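Local coordinates for Glyoxalase/bleomycin resistance protein/dioxygenase (PDB 4HC5), which belongs to the glyoxalase/bleomycin resistance/dioxygenase superfamily and may act as a dioxygenase, as some members of that family do, at residues A17-S22 / T61-G66; K39-Q44 / F51-P56. One frame throughout, in Å; residues are numbered along the deposited sequence.

In the fold
From the N terminus, strand 13-20 runs into helix 24-34, and the chain then returns as strands 38-46, 49-55 and 62-66. Interaction 2 closes the short hairpin loop between residues 39-44 and 51-56. It is nested inside the larger loop closed by interaction 1, which brings 61-66 back beside 17-22. The two contacts belong to one four-stranded mixed sheet, ordered 13-20, 62-66, 49-55, 38-46, so that interaction 1 ties the first strand to the last and interaction 2 pairs the middle two in sequence. Strands 62-66 and 49-55 are neighbours and join the contacts, in part through backbone bonding of Val-63 with Val-54.

Interaction 1: A17-S22 / T61-G66; sequences ATIIVS and TQVALG
Ala-17 and Val-63 form the first pair of these segments in a parallel ladder that continues through Thr-18 with Ala-64 and Ile-19 with Leu-65 to Ile-20 with Gly-66. The strand axes are inclined by 33° and 4.5 Å apart at closest approach. Five backbone hydrogen bonds join them, alternating in direction. Ala-17 takes part through both of its polar atoms: its N donates to Gln-62 O, and its O accepts from Ala-64 N at 2.8 Å. Ile-19 repeats the pattern, with its N bonded to Ala-64 O at 2.9 Å and its O to Gly-66 N. The last bond, from Val-21 N to Gly-66 O at 2.8 Å, carries the pairing one residue past the end of strand 13-20.

On one face, Ile-19 and Leu-65 lie side by side and point the same way, Ile-19 CD1 meeting Leu-65 CD2 at 3.6 Å. Ile-19 CG1 sits between its own backbone N and carbonyl carbon (chi1 62°), close enough to touch Val-63 CG1 at 3.9 Å. On the other face the Thr-18 branches divide: OG1 lies 3.6 Å from Ala-64 CB, while CG2 lies against Ala-64 O, with Gly-66 N farther off. The hydrogen bond of Thr-18 OG1 goes to Gly-82 O of the second subunit; on the Ile-19 face, Ala-17 packs on Ala-17 of that subunit.

This pairing of the first and last strands closes the beta-alpha-beta-beta-beta module of the vicinal oxygen chelate fold. Helix 24-34 covers the face of Ile-19 and Leu-65, where Tyr-31 touches both and Ala-27 lies against Leu-65 and Val-21. Beyond 62-66, strand 49-55 continues the sheet through backbone bonding of Leu-65 with Val-52, while 13-20 is one of its two outermost strands within the chain.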
loop_
_atom_site.group_PDB
_atom_site.type_symbol
_atom_site.label_atom_id
_atom_site.label_comp_id
_atom_site.label_asym_id
_atom_site.label_seq_id
_atom_site.Cartn_x
_atom_site.Cartn_y
_atom_site.Cartn_z
ATOM N N ALA A 17 -3.872 -0.503 0.411
ATOM C CA ALA A 17 -3.060 -0.900 -0.754
ATOM C C ALA A 17 -3.561 -2.306 -1.166
ATOM O O ALA A 17 -4.264 -2.957 -0.402
ATOM C CB ALA A 17 -1.596 -0.943 -0.364
ATOM N N THR A 18 -3.238 -2.698 -2.360
ATOM C CA THR A 18 -3.760 -3.915 -2.942
ATOM C C THR A 18 -2.648 -4.925 -3.271
ATOM O O THR A 18 -1.577 -4.536 -3.770
ATOM C CB THR A 18 -4.570 -3.601 -4.237
ATOM O OG1 THR A 18 -5.570 -2.633 -3.943
ATOM C CG2 THR A 18 -5.267 -4.825 -4.861
ATOM N N ILE A 19 -2.984 -6.182 -2.978
ATOM C CA ILE A 19 -2.115 -7.288 -3.488
ATOM C C ILE A 19 -3.020 -8.113 -4.436
ATOM O O ILE A 19 -4.225 -8.015 -4.400
ATOM C CB ILE A 19 -1.503 -8.113 -2.400
ATOM C CG1 ILE A 19 -2.573 -8.812 -1.546
ATOM C CG2 ILE A 19 -0.564 -7.260 -1.519
ATOM C CD1 ILE A 19 -2.052 -9.903 -0.588
ATOM N N ILE A 20 -2.390 -8.869 -5.279
ATOM C CA ILE A 20 -3.067 -9.755 -6.243
ATOM C C ILE A 20 -2.905 -11.200 -5.774
ATOM O O ILE A 20 -1.796 -11.679 -5.619
ATOM C CB ILE A 20 -2.507 -9.505 -7.654
ATOM C CG1 ILE A 20 -2.441 -8.012 -8.048
ATOM C CG2 ILE A 20 -3.347 -10.278 -8.705
ATOM C CD1 ILE A 20 -3.754 -7.257 -8.095
ATOM N N VAL A 21 -4.055 -11.843 -5.680
ATOM C CA VAL A 21 -4.162 -13.222 -5.250
ATOM C C VAL A 21 -4.906 -14.042 -6.308
ATOM O O VAL A 21 -5.565 -13.469 -7.168
ATOM C CB VAL A 21 -4.818 -13.378 -3.855
ATOM C CG1 VAL A 21 -3.984 -12.585 -2.791
ATOM C CG2 VAL A 21 -6.274 -13.011 -3.849
ATOM N N SER A 22 -4.807 -15.372 -6.221
ATOM C CA SER A 22 -5.504 -16.220 -7.213
ATOM C C SER A 22 -6.913 -16.630 -6.776
ATOM O O SER A 22 -7.756 -17.011 -7.605
ATOM C CB SER A 22 -4.687 -17.441 -7.502
ATOM O OG SER A 22 -4.386 -18.201 -6.352
ATOM N N THR A 61 -4.588 1.294 8.081
ATOM C CA THR A 61 -4.502 0.981 6.654
ATOM C C THR A 61 -4.765 -0.537 6.427
ATOM O O THR A 61 -4.088 -1.385 7.012
ATOM C CB THR A 61 -3.211 1.485 6.072
ATOM O OG1 THR A 61 -3.092 2.885 6.242
ATOM C CG2 THR A 61 -3.080 1.138 4.584
ATOM N N GLN A 62 -5.631 -0.811 5.488
ATOM C CA GLN A 62 -6.059 -2.160 5.086
ATOM C C GLN A 62 -5.255 -2.640 3.883
ATOM O O GLN A 62 -4.606 -1.841 3.187
ATOM C CB GLN A 62 -7.537 -2.112 4.785
ATOM C CG GLN A 62 -8.426 -1.683 5.940
ATOM C CD GLN A 62 -9.874 -1.413 5.548
ATOM O OE1 GLN A 62 -10.375 -1.898 4.522
ATOM N NE2 GLN A 62 -10.547 -0.594 6.363
ATOM N N VAL A 63 -5.319 -3.935 3.628
ATOM C CA VAL A 63 -4.793 -4.543 2.400
ATOM C C VAL A 63 -5.989 -5.193 1.669
ATOM O O VAL A 63 -6.725 -6.012 2.249
ATOM C CB VAL A 63 -3.736 -5.614 2.739
ATOM C CG1 VAL A 63 -3.264 -6.376 1.466
ATOM C CG2 VAL A 63 -2.563 -4.976 3.526
ATOM N N ALA A 64 -6.193 -4.757 0.409
ATOM C CA ALA A 64 -7.219 -5.306 -0.449
ATOM C C ALA A 64 -6.611 -6.598 -1.132
ATOM O O ALA A 64 -5.451 -6.619 -1.570
ATOM C CB ALA A 64 -7.647 -4.287 -1.506
ATOM N N LEU A 65 -7.468 -7.614 -1.131
ATOM C CA LEU A 65 -7.105 -8.913 -1.749
ATOM C C LEU A 65 -7.768 -8.956 -3.109
ATOM O O LEU A 65 -8.891 -9.388 -3.256
ATOM C CB LEU A 65 -7.615 -10.031 -0.837
ATOM C CG LEU A 65 -7.030 -10.028 0.624
ATOM C CD1 LEU A 65 -7.579 -11.201 1.423
ATOM C CD2 LEU A 65 -5.482 -9.981 0.605
ATOM N N GLY A 66 -7.042 -8.421 -4.092
ATOM C CA GLY A 66 -7.529 -8.264 -5.456
ATOM C C GLY A 66 -7.269 -9.517 -6.320
ATOM O O GLY A 66 -6.479 -10.378 -5.958
#

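Interaction 2: K39-Q44 / F51-P56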
loop_
_atom_site.group_PDB
_atom_site.type_symbol
_atom_site.label_atom_id
_atom_site.label_comp_id
_atom_site.label_asym_id
_atom_site.label_seq_id
_atom_site.Cartn_x
_atom_site.Cartn_y
_atom_site.Cartn_z
ATOM N N LYS A 39 -10.800 -9.442 8.856
ATOM C CA LYS A 39 -11.524 -9.084 7.605
ATOM C C LYS A 39 -12.281 -7.791 7.925
ATOM O O LYS A 39 -12.915 -7.615 8.952
ATOM C CB LYS A 39 -12.506 -10.173 7.141
ATOM C CG LYS A 39 -13.134 -9.885 5.741
ATOM C CD LYS A 39 -13.970 -11.021 5.176
ATOM C CE LYS A 39 -15.294 -11.126 5.773
ATOM N NZ LYS A 39 -16.109 -12.263 5.202
ATOM N N VAL A 40 -12.270 -6.896 6.938
ATOM C CA VAL A 40 -13.085 -5.688 6.988
ATOM C C VAL A 40 -14.135 -5.713 5.878
ATOM O O VAL A 40 -15.250 -6.195 6.081
ATOM C CB VAL A 40 -12.206 -4.383 7.020
ATOM C CG1 VAL A 40 -13.110 -3.168 7.112
ATOM C CG2 VAL A 40 -11.187 -4.447 8.179
ATOM N N PHE A 41 -13.735 -5.316 4.666
ATOM C CA PHE A 41 -14.652 -5.385 3.542
ATOM C C PHE A 41 -14.811 -6.804 2.999
ATOM O O PHE A 41 -13.844 -7.575 2.879
ATOM C CB PHE A 41 -14.198 -4.481 2.376
ATOM C CG PHE A 41 -14.526 -3.045 2.532
ATOM C CD1 PHE A 41 -13.671 -2.216 3.171
ATOM C CD2 PHE A 41 -15.718 -2.534 2.068
ATOM C CE1 PHE A 41 -13.960 -0.897 3.382
ATOM C CE2 PHE A 41 -15.998 -1.213 2.212
ATOM C CZ PHE A 41 -15.101 -0.363 2.833
ATOM N N ASP A 42 -16.060 -7.071 2.587
ATOM C CA ASP A 42 -16.414 -8.238 1.781
ATOM C C ASP A 42 -17.773 -7.944 1.154
ATOM O O ASP A 42 -18.845 -8.245 1.660
ATOM C CB ASP A 42 -16.416 -9.467 2.645
ATOM C CG ASP A 42 -16.599 -10.718 1.867
ATOM O OD1 ASP A 42 -16.884 -10.614 0.658
ATOM O OD2 ASP A 42 -16.447 -11.812 2.468
ATOM N N ASN A 43 -17.668 -7.227 0.070
ATOM C CA ASN A 43 -18.805 -6.607 -0.578
ATOM C C ASN A 43 -18.711 -6.578 -2.092
ATOM O O ASN A 43 -17.693 -6.076 -2.623
ATOM C CB ASN A 43 -19.000 -5.160 -0.112
ATOM C CG ASN A 43 -20.264 -4.520 -0.614
ATOM O OD1 ASN A 43 -21.374 -4.821 -0.124
ATOM N ND2 ASN A 43 -20.125 -3.772 -1.659
ATOM N N GLN A 44 -19.824 -6.918 -2.745
ATOM C CA GLN A 44 -19.879 -6.755 -4.249
ATOM C C GLN A 44 -20.083 -5.308 -4.643
ATOM O O GLN A 44 -21.184 -4.768 -4.510
ATOM C CB GLN A 44 -20.985 -7.516 -4.860
ATOM C CG GLN A 44 -20.908 -9.027 -4.753
ATOM C CD GLN A 44 -19.745 -9.730 -5.558
ATOM O OE1 GLN A 44 -19.195 -9.233 -6.613
ATOM N NE2 GLN A 44 -19.391 -10.943 -5.103
ATOM N N PHE A 51 -15.132 -6.933 -3.430
ATOM C CA PHE A 51 -14.151 -6.101 -2.782
ATOM C C PHE A 51 -13.921 -6.646 -1.366
ATOM O O PHE A 51 -14.806 -6.638 -0.538
ATOM C CB PHE A 51 -14.507 -4.610 -2.755
ATOM C CG PHE A 51 -13.433 -3.759 -2.220
ATOM C CD1 PHE A 51 -12.240 -3.577 -2.919
ATOM C CD2 PHE A 51 -13.591 -3.105 -1.015
ATOM C CE1 PHE A 51 -11.232 -2.775 -2.439
ATOM C CE2 PHE A 51 -12.602 -2.305 -0.497
ATOM C CZ PHE A 51 -11.392 -2.096 -1.231
ATOM N N VAL A 52 -12.662 -7.151 -1.151
ATOM C CA VAL A 52 -12.299 -7.845 0.092
ATOM C C VAL A 52 -11.058 -7.166 0.621
ATOM O O VAL A 52 -10.051 -6.981 -0.084
ATOM C CB VAL A 52 -12.029 -9.363 -0.124
ATOM C CG1 VAL A 52 -11.504 -10.019 1.165
ATOM C CG2 VAL A 52 -13.259 -10.093 -0.706
ATOM N N THR A 53 -11.118 -6.800 1.912
ATOM C CA THR A 53 -9.943 -6.282 2.578
ATOM C C THR A 53 -9.732 -6.913 3.972
ATOM O O THR A 53 -10.655 -7.406 4.616
ATOM C CB THR A 53 -9.930 -4.740 2.789
ATOM O OG1 THR A 53 -10.876 -4.406 3.798
ATOM C CG2 THR A 53 -10.240 -3.923 1.520
ATOM N N VAL A 54 -8.465 -6.854 4.404
ATOM C CA VAL A 54 -8.035 -7.340 5.691
ATOM C C VAL A 54 -7.123 -6.265 6.346
ATOM O O VAL A 54 -6.530 -5.434 5.692
ATOM C CB VAL A 54 -7.252 -8.689 5.591
ATOM C CG1 VAL A 54 -8.200 -9.832 5.234
ATOM C CG2 VAL A 54 -6.090 -8.596 4.591
ATOM N N VAL A 55 -7.084 -6.294 7.687
ATOM C CA VAL A 55 -6.307 -5.282 8.407
ATOM C C VAL A 55 -5.603 -5.931 9.613
ATOM O O VAL A 55 -6.175 -6.757 10.269
ATOM C CB VAL A 55 -7.208 -4.101 8.901
ATOM C CG1 VAL A 55 -8.161 -4.508 10.039
ATOM C CG2 VAL A 55 -6.404 -2.877 9.298
ATOM N N PRO A 56 -4.366 -5.498 9.905
ATOM C CA PRO A 56 -3.805 -5.918 11.178
ATOM C C PRO A 56 -4.638 -5.404 12.331
ATOM O O PRO A 56 -5.147 -4.284 12.266
ATOM C CB PRO A 56 -2.376 -5.291 11.175
ATOM C CG PRO A 56 -2.068 -5.110 9.698
ATOM C CD PRO A 56 -3.420 -4.708 9.103
#
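Phe-41 and Phe-51 meet as a T-shaped pair set up by different first torsions: in Phe-41, CG is anti to the carbonyl carbon (chi1 -80°), and in Phe-51 it is anti to the backbone N (chi1 -174°). The edge of Phe-51 is turned to the face of Phe-41, with CE2 3.7 Å from Phe-41 CG, toward the rim of that ring, and the planes at 67°.

Beside them, Thr-53 OG1 accepts a hydrogen bond from Phe-41 N at 3.1 Å and lies at the edge of the Phe-41 ring, in its plane. The same hydroxyl is bonded to Gln-62 OE1, so two partners hold it. Backbone bonds flank this site, Val-40 N to Thr-53 O at 2.9 Å and Phe-51 N to Asn-43 O at 2.8 Å. Val-40 CG2 adds apolar contact with Val-55 CG1. On the other face, a salt bridge within strand 38-46 joins Lys-39 NZ to Asp-42 OD2, while Asp-42 OD1 pairs with Arg-50.

The register slips by one between Lys-39 and Asp-42. The arrangement is an antiparallel hairpin with a classic beta bulge, in which Asp-42 and Asn-43 both oppose Phe-51, within the beta-alpha-beta-beta-beta module of the vicinal oxygen chelate fold.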